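Local coordinates for histidine phosphotransfer protein (Medicago truncatula, PDB 4G78) that probably relays phosphoryl groups from cytokinin sensor histidine kinases to response regulators, as a histidine phosphotransfer protein of the two-component system, at residues D5-K10 and F135-E140; D26-L31 and N129-L134; I44-M49 and A87-A92; N59-A64 and R115-L120. All coordinates share one frame; numbering follows the deposited sequence. Where two conformers were deposited one is given.

Interaction 1. Residues D5-K10 and F135-E140; sequences DHLHRK and FKLQQE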
loop_
_atom_site.group_PDB
_atom_site.type_symbol
_atom_site.label_atom_id
_atom_site.label_comp_id
_atom_site.label_asym_id
_atom_site.label_seq_id
_atom_site.Cartn_x
_atom_site.Cartn_y
_atom_site.Cartn_z
ATOM N N ASP A 5 -15.476 17.845 14.728
ATOM C CA ASP A 5 -15.194 17.101 15.916
ATOM C C ASP A 5 -13.838 16.375 15.830
ATOM O O ASP A 5 -13.149 16.405 14.825
ATOM C CB ASP A 5 -16.344 16.150 16.318
ATOM C CG ASP A 5 -16.474 14.876 15.540
ATOM O OD1 ASP A 5 -15.606 14.570 14.707
ATOM O OD2 ASP A 5 -17.466 14.139 15.843
ATOM N N HIS A 6 -13.449 15.782 16.946
ATOM C CA HIS A 6 -12.113 15.261 17.043
ATOM C C HIS A 6 -11.866 14.151 16.063
ATOM O O HIS A 6 -10.747 14.001 15.562
ATOM C CB HIS A 6 -11.772 14.839 18.473
ATOM C CG HIS A 6 -12.543 13.781 19.064
ATOM N ND1 HIS A 6 -13.810 13.947 19.573
ATOM C CD2 HIS A 6 -12.234 12.490 19.238
ATOM C CE1 HIS A 6 -14.205 12.778 20.017
ATOM N NE2 HIS A 6 -13.276 11.845 19.826
ATOM N N LEU A 7 -12.860 13.311 15.761
ATOM C CA LEU A 7 -12.684 12.234 14.808
ATOM C C LEU A 7 -12.528 12.746 13.390
ATOM O O LEU A 7 -11.709 12.285 12.619
ATOM C CB LEU A 7 -13.849 11.244 14.824
ATOM C CG LEU A 7 -14.061 10.496 16.139
ATOM C CD1 LEU A 7 -15.239 9.580 15.943
ATOM C CD2 LEU A 7 -12.823 9.784 16.612
ATOM N N HIS A 8 -13.375 13.736 13.021
ATOM C CA HIS A 8 -13.288 14.319 11.731
ATOM C C HIS A 8 -11.951 15.022 11.495
ATOM O O HIS A 8 -11.343 14.908 10.440
ATOM C CB HIS A 8 -14.420 15.287 11.464
ATOM C CG HIS A 8 -15.784 14.620 11.221
ATOM N ND1 HIS A 8 -16.490 14.059 12.196
ATOM C CD2 HIS A 8 -16.461 14.482 10.090
ATOM C CE1 HIS A 8 -17.649 13.589 11.651
ATOM N NE2 HIS A 8 -17.644 13.856 10.373
ATOM N N ARG A 9 -11.506 15.777 12.491
ATOM C CA ARG A 9 -10.229 16.468 12.403
ATOM C C ARG A 9 -9.089 15.459 12.307
ATOM O O ARG A 9 -8.178 15.630 11.505
ATOM C CB ARG A 9 -9.999 17.397 13.595
ATOM C CG ARG A 9 -10.890 18.624 13.603
ATOM C CD ARG A 9 -10.474 19.586 14.719
ATOM N NE ARG A 9 -11.237 19.330 15.927
ATOM C CZ ARG A 9 -10.752 18.835 17.051
ATOM N NH1 ARG A 9 -9.476 18.505 17.159
ATOM N NH2 ARG A 9 -11.576 18.661 18.064
ATOM N N LYS A 10 -9.130 14.413 13.118
ATOM C CA LYS A 10 -8.051 13.428 13.088
ATOM C C LYS A 10 -7.999 12.739 11.730
ATOM O O LYS A 10 -6.911 12.492 11.186
ATOM C CB LYS A 10 -8.162 12.433 14.224
ATOM C CG LYS A 10 -7.023 11.422 14.267
ATOM C CD LYS A 10 -5.644 11.927 14.480
ATOM C CE LYS A 10 -5.417 12.486 15.846
ATOM N NZ LYS A 10 -5.423 11.425 16.871
ATOM N N PHE A 135 -9.161 3.902 8.103
ATOM C CA PHE A 135 -10.421 3.210 7.987
ATOM C C PHE A 135 -11.121 3.075 9.335
ATOM O O PHE A 135 -12.351 3.151 9.416
ATOM C CB PHE A 135 -10.192 1.828 7.360
ATOM C CG PHE A 135 -9.593 1.871 5.964
ATOM C CD1 PHE A 135 -9.738 2.954 5.118
ATOM C CD2 PHE A 135 -8.900 0.747 5.508
ATOM C CE1 PHE A 135 -9.242 2.954 3.818
ATOM C CE2 PHE A 135 -8.384 0.743 4.192
ATOM C CZ PHE A 135 -8.556 1.847 3.390
ATOM N N LYS A 136 -10.339 2.914 10.426
ATOM C CA LYS A 136 -10.936 2.876 11.772
ATOM C C LYS A 136 -11.688 4.162 12.041
ATOM O O LYS A 136 -12.823 4.151 12.528
ATOM C CB LYS A 136 -9.794 2.688 12.819
ATOM C CG LYS A 136 -10.305 2.696 14.305
ATOM C CD LYS A 136 -9.108 2.611 15.272
ATOM C CE LYS A 136 -9.453 2.403 16.685
ATOM N NZ LYS A 136 -9.987 3.561 17.371
ATOM N N LEU A 137 -11.052 5.293 11.757
ATOM C CA LEU A 137 -11.688 6.580 12.007
ATOM C C LEU A 137 -12.938 6.735 11.133
ATOM O O LEU A 137 -13.974 7.221 11.604
ATOM C CB LEU A 137 -10.702 7.710 11.706
ATOM C CG LEU A 137 -9.462 7.746 12.649
ATOM C CD1 LEU A 137 -8.407 8.660 12.045
ATOM C CD2 LEU A 137 -9.881 8.202 14.050
ATOM N N GLN A 138 -12.855 6.355 9.857
ATOM C CA GLN A 138 -14.011 6.465 8.971
ATOM C C GLN A 138 -15.166 5.658 9.504
ATOM O O GLN A 138 -16.338 6.097 9.468
ATOM C CB GLN A 138 -13.721 5.911 7.580
ATOM C CG GLN A 138 -12.848 6.851 6.840
ATOM C CD GLN A 138 -12.444 6.441 5.459
ATOM O OE1 GLN A 138 -11.891 7.262 4.694
ATOM N NE2 GLN A 138 -12.594 5.208 5.111
ATOM N N GLN A 139 -14.901 4.460 9.986
ATOM C CA GLN A 139 -15.922 3.573 10.516
ATOM C C GLN A 139 -16.594 4.160 11.776
ATOM O O GLN A 139 -17.754 4.026 11.992
ATOM C CB GLN A 139 -15.377 2.179 10.728
ATOM C CG GLN A 139 -15.073 1.508 9.365
ATOM C CD GLN A 139 -16.178 1.488 8.378
ATOM O OE1 GLN A 139 -17.338 1.257 8.578
ATOM N NE2 GLN A 139 -15.588 1.873 7.235
ATOM N N GLU A 140 -15.734 4.774 12.633
ATOM C CA GLU A 140 -16.280 5.381 13.844
ATOM C C GLU A 140 -17.193 6.567 13.496
ATOM O O GLU A 140 -18.224 6.771 14.140
ATOM C CB GLU A 140 -15.164 5.803 14.774
ATOM C CG GLU A 140 -14.453 4.627 15.392
ATOM C CD GLU A 140 -13.265 4.995 16.229
ATOM O OE1 GLU A 140 -12.963 6.174 16.392
ATOM O OE2 GLU A 140 -12.629 4.015 16.765
#
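Leu7, which faces Leu137 and Glu140, also lies over one face of the His6 ring, its CG 3.9 Å above the plane and offset toward the rim. The His8 ring is met at its edge and nearly in plane by Asp5 OD1, 2.7 Å from His8 ND1, while the Arg9 guanidinium has His6 CA over one face. This is the N-capped start of helix 6-20 lying antiparallel to helix 110-145, with local axes 9.6 Å apart at 148°. Asp5 OD1 is gripped twice: His8 N, the capping bond, comes nearly along the C-O axis, whereas ND1 arrives from above the carboxylate plane, 50° out of it. The pair thus fixes both the first helical turn and the tilt of the His8 ring.

Across the interface Leu7 CD2 reaches Leu137 CD2 at 4.2 Å, and the Leu7 and Glu140 side chains cross at about a right angle. Lys10 bends at three successive torsions, touching through CG, near the base of the chain, before its NZ turns off to hydrogen-bond Tyr133 OH. That CG sits 3.8 Å from Leu137 CD1. Glu140 divides its carboxylate: OE2 takes a salt bridge from Lys136 NZ at 2.7 Å, leaving OE1 3.6 Å from Leu7 CD2.

Interaction 2. Residues D26-L31 and N129-L134; sequences DQFSQL and NNLKYL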
loop_
_atom_site.group_PDB
_atom_site.type_symbol
_atom_site.label_atom_id
_atom_site.label_comp_id
_atom_site.label_asym_id
_atom_site.label_seq_id
_atom_site.Cartn_x
_atom_site.Cartn_y
_atom_site.Cartn_z
ATOM N N ASP A 26 -2.302 10.480 -5.875
ATOM C CA ASP A 26 -3.618 10.793 -6.393
ATOM C C ASP A 26 -4.438 9.568 -6.825
ATOM O O ASP A 26 -5.652 9.674 -6.885
ATOM C CB ASP A 26 -3.510 11.742 -7.605
ATOM C CG ASP A 26 -4.868 12.310 -7.976
ATOM O OD1 ASP A 26 -5.432 13.067 -7.144
ATOM O OD2 ASP A 26 -5.349 12.033 -9.076
ATOM N N GLN A 27 -3.824 8.434 -7.144
ATOM C CA GLN A 27 -4.697 7.271 -7.412
ATOM C C GLN A 27 -5.518 6.904 -6.235
ATOM O O GLN A 27 -6.686 6.456 -6.379
ATOM C CB GLN A 27 -3.897 6.101 -7.964
ATOM C CG GLN A 27 -4.752 4.819 -8.113
ATOM C CD GLN A 27 -5.942 4.925 -9.037
ATOM O OE1 GLN A 27 -6.090 5.887 -9.793
ATOM N NE2 GLN A 27 -6.752 3.925 -8.963
ATOM N N PHE A 28 -4.994 7.063 -5.016
ATOM C CA PHE A 28 -5.791 6.822 -3.831
ATOM C C PHE A 28 -6.960 7.823 -3.775
ATOM O O PHE A 28 -8.089 7.493 -3.473
ATOM C CB PHE A 28 -4.944 6.876 -2.570
ATOM C CG PHE A 28 -5.711 6.502 -1.341
ATOM C CD1 PHE A 28 -5.889 5.134 -1.042
ATOM C CD2 PHE A 28 -6.243 7.468 -0.511
ATOM C CE1 PHE A 28 -6.619 4.835 0.089
ATOM C CE2 PHE A 28 -6.955 7.093 0.636
ATOM C CZ PHE A 28 -7.096 5.757 0.922
ATOM N N SER A 29 -6.642 9.110 -4.058
ATOM C CA SER A 29 -7.694 10.110 -4.120
ATOM C C SER A 29 -8.782 9.720 -5.125
ATOM O O SER A 29 -9.971 9.975 -4.871
ATOM C CB SER A 29 -7.080 11.470 -4.532
ATOM O OG SER A 29 -6.051 11.864 -3.684
ATOM N N GLN A 30 -8.389 9.176 -6.242
ATOM C CA GLN A 30 -9.386 8.715 -7.261
ATOM C C GLN A 30 -10.274 7.669 -6.659
ATOM O O GLN A 30 -11.477 7.638 -6.938
ATOM C CB GLN A 30 -8.697 8.204 -8.491
ATOM C CG GLN A 30 -7.931 9.235 -9.262
ATOM C CD GLN A 30 -8.723 10.355 -9.757
ATOM O OE1 GLN A 30 -9.898 10.152 -10.158
ATOM N NE2 GLN A 30 -8.252 11.559 -9.718
ATOM N N LEU A 31 -9.734 6.726 -5.915
ATOM C CA LEU A 31 -10.575 5.696 -5.246
ATOM C C LEU A 31 -11.525 6.324 -4.306
ATOM O O LEU A 31 -12.637 5.795 -4.102
ATOM C CB LEU A 31 -9.710 4.680 -4.582
ATOM C CG LEU A 31 -8.808 3.818 -5.414
ATOM C CD1 LEU A 31 -7.959 2.908 -4.498
ATOM C CD2 LEU A 31 -9.604 3.020 -6.496
ATOM N N ASN A 129 -0.615 -0.246 8.106
ATOM C CA ASN A 129 -0.997 0.226 9.459
ATOM C C ASN A 129 -1.615 1.636 9.392
ATOM O O ASN A 129 -2.620 1.895 10.098
ATOM C CB ASN A 129 0.164 0.190 10.354
ATOM C CG ASN A 129 0.501 -1.277 10.712
ATOM O OD1 ASN A 129 -0.306 -2.202 10.617
ATOM N ND2 ASN A 129 1.702 -1.415 11.116
ATOM N N ASN A 130 -1.071 2.490 8.583
ATOM C CA ASN A 130 -1.618 3.865 8.465
ATOM C C ASN A 130 -3.003 3.825 7.797
ATOM O O ASN A 130 -3.900 4.578 8.232
ATOM C CB ASN A 130 -0.654 4.764 7.762
ATOM C CG ASN A 130 0.437 5.315 8.660
ATOM O OD1 ASN A 130 0.148 6.023 9.606
ATOM N ND2 ASN A 130 1.660 4.984 8.447
ATOM N N LEU A 131 -3.215 3.019 6.774
ATOM C CA LEU A 131 -4.521 2.899 6.175
ATOM C C LEU A 131 -5.525 2.294 7.106
ATOM O O LEU A 131 -6.683 2.724 7.164
ATOM C CB LEU A 131 -4.491 2.062 4.880
ATOM C CG LEU A 131 -3.895 2.793 3.689
ATOM C CD1 LEU A 131 -3.762 1.799 2.531
ATOM C CD2 LEU A 131 -4.703 4.038 3.337
ATOM N N LYS A 132 -5.150 1.274 7.885
ATOM C CA LYS A 132 -6.068 0.684 8.845
ATOM C C LYS A 132 -6.550 1.741 9.819
ATOM O O LYS A 132 -7.711 1.722 10.251
ATOM C CB LYS A 132 -5.415 -0.513 9.556
ATOM C CG LYS A 132 -5.461 -1.799 8.727
ATOM C CD LYS A 132 -5.056 -3.046 9.534
ATOM C CE LYS A 132 -6.196 -4.059 9.496
ATOM N NZ LYS A 132 -5.699 -5.430 9.071
ATOM N N TYR A 133 -5.686 2.649 10.226
ATOM C CA TYR A 133 -6.108 3.757 11.118
ATOM C C TYR A 133 -7.077 4.682 10.440
ATOM O O TYR A 133 -8.110 5.062 11.019
ATOM C CB TYR A 133 -4.859 4.455 11.627
ATOM C CG TYR A 133 -5.162 5.543 12.636
ATOM C CD1 TYR A 133 -5.905 5.262 13.799
ATOM C CD2 TYR A 133 -4.705 6.828 12.497
ATOM C CE1 TYR A 133 -6.173 6.263 14.714
ATOM C CE2 TYR A 133 -4.964 7.791 13.454
ATOM C CZ TYR A 133 -5.719 7.492 14.569
ATOM O OH TYR A 133 -5.947 8.490 15.480
ATOM N N LEU A 134 -6.817 5.028 9.177
ATOM C CA LEU A 134 -7.728 5.847 8.381
ATOM C C LEU A 134 -9.123 5.194 8.404
ATOM O O LEU A 134 -10.140 5.852 8.649
ATOM C CB LEU A 134 -7.047 6.016 7.003
ATOM C CG LEU A 134 -7.709 7.062 6.089
ATOM C CD1 LEU A 134 -7.916 8.347 6.658
ATOM C CD2 LEU A 134 -6.902 7.078 4.828
#
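Phe28 points the far end of its ring at two leucines of helix 110-145, with CZ 3.8 Å from Leu131 CD2. The CE1 corner is almost as close to the same methyl, at 3.9 Å. Leu134 CD2 completes the trio, 4.1 Å from CZ in the conformer described here; a second conformer of Leu134 makes that half of the contact less certain. Both methyls approach the ring obliquely.

The nearest alpha carbons, those of Phe28 and Leu131, are 10.8 Å apart, and the side chains span the gap between them. Phe28 has CG anti to the backbone N (chi1 -174°), which carries the ring toward helix 110-145. The two leucines answer with different rotamers: Leu131 turns CG beside its backbone N (chi1 -75°) and slides past the ring in the opposite direction, whereas Leu134, in another rotamer, comes from the opposite direction to meet the ring end. The two residues lie three apart, on the same side of the helix, and their CD2 methyls converge on one end of the ring.

Met47 and Val43 of helix 41-66 also touch Phe28, and Leu134 separately leans on Leu11 of helix 6-20. Through one aromatic ring the short helix 26-32 is packed against helices 41-66 and 110-145. Such an interior of apolar side chains is characteristic of the all-helical bundle of HPt proteins.

Interaction 3. Residues I44-M49 and A87-A92; sequences IEVMTM and ASVGAA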
loop_
_atom_site.group_PDB
_atom_site.type_symbol
_atom_site.label_atom_id
_atom_site.label_comp_id
_atom_site.label_asym_id
_atom_site.label_seq_id
_atom_site.Cartn_x
_atom_site.Cartn_y
_atom_site.Cartn_z
ATOM N N ILE A 44 -12.132 0.701 0.958
ATOM C CA ILE A 44 -11.793 -0.362 1.895
ATOM C C ILE A 44 -11.808 -1.706 1.183
ATOM O O ILE A 44 -10.924 -2.532 1.401
ATOM C CB ILE A 44 -12.666 -0.354 3.176
ATOM C CG1 ILE A 44 -12.525 0.994 3.899
ATOM C CG2 ILE A 44 -12.370 -1.537 4.060
ATOM C CD1 ILE A 44 -13.423 1.197 5.091
ATOM N N GLU A 45 -12.835 -1.944 0.354
ATOM C CA GLU A 45 -12.945 -3.202 -0.391
ATOM C C GLU A 45 -11.697 -3.392 -1.292
ATOM O O GLU A 45 -11.125 -4.477 -1.364
ATOM C CB GLU A 45 -14.213 -3.356 -1.159
ATOM C CG GLU A 45 -15.455 -3.368 -0.281
ATOM C CD GLU A 45 -15.558 -4.385 0.864
ATOM O OE1 GLU A 45 -15.878 -5.534 0.482
ATOM O OE2 GLU A 45 -15.335 -4.003 2.013
ATOM N N VAL A 46 -11.373 -2.338 -2.030
ATOM C CA VAL A 46 -10.203 -2.372 -2.923
ATOM C C VAL A 46 -8.933 -2.649 -2.101
ATOM O O VAL A 46 -8.116 -3.498 -2.503
ATOM C CB VAL A 46 -10.073 -1.081 -3.694
ATOM C CG1 VAL A 46 -8.731 -0.960 -4.380
ATOM C CG2 VAL A 46 -11.190 -0.936 -4.734
ATOM N N MET A 47 -8.741 -1.926 -1.017
ATOM C CA MET A 47 -7.517 -2.082 -0.262
ATOM C C MET A 47 -7.427 -3.481 0.332
ATOM O O MET A 47 -6.314 -3.988 0.430
ATOM C CB MET A 47 -7.374 -1.000 0.798
ATOM C CG MET A 47 -7.067 0.382 0.225
ATOM S SD MET A 47 -6.062 0.645 -1.247
ATOM C CE MET A 47 -5.142 2.014 -0.777
ATOM N N THR A 48 -8.529 -4.094 0.755
ATOM C CA THR A 48 -8.445 -5.449 1.304
ATOM C C THR A 48 -7.947 -6.404 0.193
ATOM O O THR A 48 -7.121 -7.282 0.468
ATOM C CB THR A 48 -9.807 -5.839 1.855
ATOM O OG1 THR A 48 -10.147 -5.032 2.903
ATOM C CG2 THR A 48 -9.804 -7.333 2.229
ATOM N N MET A 49 -8.422 -6.236 -1.003
ATOM C CA MET A 49 -7.949 -7.056 -2.144
ATOM C C MET A 49 -6.449 -6.862 -2.346
ATOM O O MET A 49 -5.711 -7.810 -2.565
ATOM C CB MET A 49 -8.756 -6.714 -3.382
ATOM C CG MET A 49 -10.187 -7.163 -3.316
ATOM S SD MET A 49 -11.123 -6.480 -4.732
ATOM C CE MET A 49 -12.729 -7.164 -4.344
ATOM N N ALA A 87 0.556 0.790 -7.813
ATOM C CA ALA A 87 0.068 1.896 -8.601
ATOM C C ALA A 87 -1.440 1.893 -8.703
ATOM O O ALA A 87 -2.043 3.015 -8.738
ATOM C CB ALA A 87 0.635 1.835 -10.013
ATOM N N SER A 88 -2.081 0.779 -8.699
ATOM C CA SER A 88 -3.568 0.675 -8.824
ATOM C C SER A 88 -4.308 1.224 -7.656
ATOM O O SER A 88 -5.515 1.498 -7.774
ATOM C CB SER A 88 -3.997 -0.742 -9.116
ATOM O OG SER A 88 -4.079 -1.587 -7.946
ATOM N N VAL A 89 -3.625 1.381 -6.530
ATOM C CA VAL A 89 -4.243 1.858 -5.316
ATOM C C VAL A 89 -3.628 3.150 -4.774
ATOM O O VAL A 89 -4.068 3.652 -3.768
ATOM C CB VAL A 89 -4.323 0.786 -4.245
ATOM C CG1 VAL A 89 -5.084 -0.450 -4.716
ATOM C CG2 VAL A 89 -2.950 0.404 -3.703
ATOM N N GLY A 90 -2.604 3.676 -5.457
ATOM C CA GLY A 90 -1.964 4.906 -4.970
ATOM C C GLY A 90 -1.017 4.740 -3.825
ATOM O O GLY A 90 -0.726 5.699 -3.114
ATOM N N ALA A 91 -0.426 3.539 -3.680
ATOM C CA ALA A 91 0.568 3.248 -2.633
ATOM C C ALA A 91 1.947 3.672 -3.162
ATOM O O ALA A 91 2.725 2.871 -3.662
ATOM C CB ALA A 91 0.524 1.789 -2.282
ATOM N N ALA A 92 2.228 4.983 -3.078
ATOM C CA ALA A 92 3.321 5.594 -3.796
ATOM C C ALA A 92 4.702 5.119 -3.340
ATOM O O ALA A 92 5.547 4.776 -4.140
ATOM C CB ALA A 92 3.233 7.109 -3.674
#
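Val89 takes the whole load on its side of this contact, meeting Val46 and Met47 from helix 41-66. Its CG1 lies 3.7 Å from Val46 CG1, the two valines sliding past each other in opposite directions. Met47 crosses it obliquely: in the conformer described, SD sits 3.5 Å from Val89 CB, and the terminal CE lies 3.6 Å from Val89 O. Met47 has a second conformer, so the sulfur contact should be read with that reserve. Its chi2 of -34° is far from a staggered value, and the bends there and at chi3 bring SD and CE to Val89. Val46 has CG1 anti to the backbone N, which turns that methyl to Val89.

Just beyond Val89 the chain leaves helical geometry in a Schellman motif. Gly90 adopts a positive phi of 78°, a conformation glycine takes readily, and its N makes a weak bond back to Ala87 O at 3.4 Å. Ala91 then forms the centre of an inverse gamma turn and stands at the N-cap of helix 92-99, so a sharp link between two helices of the HPt bundle starts right behind the packed valine.

A further shell holds this link in place. Ser88 O accepts from Gln27 NE2, while Gly90 and Ala92 share backbone hydrogen bonds with Asp25 and Tyr23. Val46 rests on Leu31 and Met47 on Phe28, both of helix 26-32; Met47 also meets Leu131 of helix 110-145, and Ala91 touches Leu127 of that same helix.

Interaction 4. Residues N59-A64 and R115-L120; sequences NNMSRA and RCLQQL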
loop_
_atom_site.group_PDB
_atom_site.type_symbol
_atom_site.label_atom_id
_atom_site.label_comp_id
_atom_site.label_asym_id
_atom_site.label_seq_id
_atom_site.Cartn_x
_atom_site.Cartn_y
_atom_site.Cartn_z
ATOM N N ASN A 59 5.491 -12.704 0.535
ATOM C CA ASN A 59 5.938 -14.025 1.059
ATOM C C ASN A 59 6.634 -14.800 -0.059
ATOM O O ASN A 59 7.687 -15.444 0.160
ATOM C CB ASN A 59 4.769 -14.761 1.627
ATOM C CG ASN A 59 4.252 -14.239 2.924
ATOM O OD1 ASN A 59 3.048 -14.575 3.246
ATOM N ND2 ASN A 59 5.154 -13.455 3.587
ATOM N N ASN A 60 6.091 -14.738 -1.297
ATOM C CA ASN A 60 6.761 -15.400 -2.411
ATOM C C ASN A 60 8.093 -14.869 -2.690
ATOM O O ASN A 60 9.056 -15.618 -2.996
ATOM C CB ASN A 60 5.864 -15.336 -3.669
ATOM C CG ASN A 60 4.679 -16.255 -3.584
ATOM O OD1 ASN A 60 4.803 -17.296 -2.999
ATOM N ND2 ASN A 60 3.555 -16.088 -4.179
ATOM N N MET A 61 8.283 -13.547 -2.606
ATOM C CA MET A 61 9.554 -12.948 -2.844
ATOM C C MET A 61 10.574 -13.357 -1.765
ATOM O O MET A 61 11.748 -13.650 -2.058
ATOM C CB MET A 61 9.533 -11.390 -2.841
ATOM C CG MET A 61 8.864 -10.856 -4.074
ATOM S SD MET A 61 8.701 -9.082 -4.141
ATOM C CE MET A 61 10.257 -8.739 -4.959
ATOM N N SER A 62 10.145 -13.360 -0.522
ATOM C CA SER A 62 11.016 -13.779 0.579
ATOM C C SER A 62 11.527 -15.177 0.353
ATOM O O SER A 62 12.725 -15.479 0.486
ATOM C CB SER A 62 10.168 -13.668 1.842
ATOM O OG SER A 62 11.063 -13.920 2.943
ATOM N N ARG A 63 10.627 -16.103 0.038
ATOM C CA ARG A 63 11.024 -17.460 -0.210
ATOM C C ARG A 63 11.934 -17.573 -1.399
ATOM O O ARG A 63 12.938 -18.314 -1.372
ATOM C CB ARG A 63 9.795 -18.370 -0.350
ATOM C CG ARG A 63 8.937 -18.473 0.870
ATOM C CD ARG A 63 9.602 -19.073 2.073
ATOM N NE ARG A 63 10.401 -18.158 2.831
ATOM C CZ ARG A 63 10.005 -17.048 3.434
ATOM N NH1 ARG A 63 10.877 -16.237 4.001
ATOM N NH2 ARG A 63 8.705 -16.742 3.465
ATOM N N ALA A 64 11.652 -16.833 -2.446
ATOM C CA ALA A 64 12.502 -16.866 -3.617
ATOM C C ALA A 64 13.895 -16.493 -3.328
ATOM O O ALA A 64 14.879 -17.068 -3.886
ATOM C CB ALA A 64 11.944 -15.988 -4.756
ATOM N N ARG A 115 18.230 -5.989 0.327
ATOM C CA ARG A 115 17.941 -4.609 0.837
ATOM C C ARG A 115 16.621 -4.147 0.306
ATOM O O ARG A 115 15.845 -3.468 1.018
ATOM C CB ARG A 115 19.099 -3.699 0.377
ATOM C CG ARG A 115 20.422 -4.004 1.146
ATOM C CD ARG A 115 21.361 -2.812 0.923
ATOM N NE ARG A 115 21.974 -2.778 -0.354
ATOM C CZ ARG A 115 23.011 -3.416 -0.813
ATOM N NH1 ARG A 115 23.713 -4.262 -0.051
ATOM N NH2 ARG A 115 23.422 -3.233 -2.081
ATOM N N CYS A 116 16.388 -4.291 -1.008
ATOM C CA CYS A 116 15.157 -3.869 -1.623
ATOM C C CYS A 116 13.946 -4.529 -0.957
ATOM O O CYS A 116 12.917 -3.906 -0.684
ATOM C CB CYS A 116 15.111 -4.141 -3.134
ATOM S SG CYS A 116 16.323 -3.233 -4.067
ATOM N N LEU A 117 14.024 -5.834 -0.690
ATOM C CA LEU A 117 12.924 -6.546 -0.027
ATOM C C LEU A 117 12.671 -6.065 1.394
ATOM O O LEU A 117 11.508 -5.895 1.812
ATOM C CB LEU A 117 13.128 -8.047 -0.076
ATOM C CG LEU A 117 11.952 -8.869 0.537
ATOM C CD1 LEU A 117 10.622 -8.521 -0.175
ATOM C CD2 LEU A 117 12.354 -10.302 0.656
ATOM N N GLN A 118 13.753 -5.761 2.117
ATOM C CA GLN A 118 13.567 -5.231 3.447
ATOM C C GLN A 118 12.841 -3.851 3.391
ATOM O O GLN A 118 11.914 -3.651 4.183
ATOM C CB GLN A 118 14.902 -5.068 4.180
ATOM C CG GLN A 118 15.634 -6.327 4.548
ATOM C CD GLN A 118 17.130 -6.215 4.819
ATOM O OE1 GLN A 118 17.823 -5.262 4.475
ATOM N NE2 GLN A 118 17.543 -7.293 5.453
ATOM N N GLN A 119 13.211 -3.045 2.458
ATOM C CA GLN A 119 12.532 -1.754 2.317
ATOM C C GLN A 119 11.083 -1.965 1.929
ATOM O O GLN A 119 10.208 -1.224 2.389
ATOM C CB GLN A 119 13.244 -0.913 1.308
ATOM C CG GLN A 119 14.541 -0.350 1.774
ATOM C CD GLN A 119 14.259 0.463 3.082
ATOM O OE1 GLN A 119 13.474 1.440 3.063
ATOM N NE2 GLN A 119 14.845 -0.046 4.200
ATOM N N LEU A 120 10.841 -2.893 1.030
ATOM C CA LEU A 120 9.484 -3.157 0.562
ATOM C C LEU A 120 8.585 -3.631 1.690
ATOM O O LEU A 120 7.442 -3.170 1.874
ATOM C CB LEU A 120 9.536 -4.171 -0.578
ATOM C CG LEU A 120 8.200 -4.552 -1.183
ATOM C CD1 LEU A 120 7.466 -3.333 -1.707
ATOM C CD2 LEU A 120 8.385 -5.577 -2.284
#
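Leu120 N donates to Cys116 O at 2.9 Å, a regular helical bond in the turn from which Leu117 and Leu120 reach over to Met61 and Ser62. No hydrogen bond joins the two segments, and the meeting is apolar throughout. Leu117 has the largest share, straddling two neighbouring residues with its two methyls: CD1 is 4.1 Å from Met61 CB, and CD2 lies 3.7 Å from Ser62 CA. This second methyl thus settles on the backbone of the opposite helix, and the small side chain of Ser62 is consistent with the close approach. Both leucines share one rotamer, CG anti to the backbone N (chi1 -177° in Leu117), and so present their branches in the same manner one turn apart.

Met61 runs out almost straight to its sulfur and bends only at the last torsion. In the conformer given, SD stands 4.0 Å from Leu120 CD2, the two side chains crossing at about a right angle. Met61 and Ser62 each have a second conformer, so the positions of their side-chain ends are less firm than the leucine contacts with the backbone.

The segments pack antiparallel, at 156° with local axes 11.0 Å apart. Around them the bundle closes in: helix 72-89 brings Ile75 and His78 to Met61, helix 101-106 places Phe101 against both Met61 and Leu120, and helix 92-99 covers Leu120 with Val94 and Val97.

In the fold
Three of the four contacts, interactions 1, 2 and 4, use helix 110-145, which runs the length of the molecule; interactions 3 and 4 share helix 41-66. Interactions 1 and 4 lie on opposite sides of the chain's centre, their own centres 33 Å apart, while interactions 2 and 3 meet near the middle, 7 Å apart. Along the chain, interaction 1 closes the outermost loop, interaction 2 nests inside it, and the segments of interactions 3 and 4 alternate within. Helix 72-89, whose last part takes part in interaction 3, carries His80, the predicted phosphorylation site, unmodified here. That helix is thus one member of the bundle that these contacts hold together.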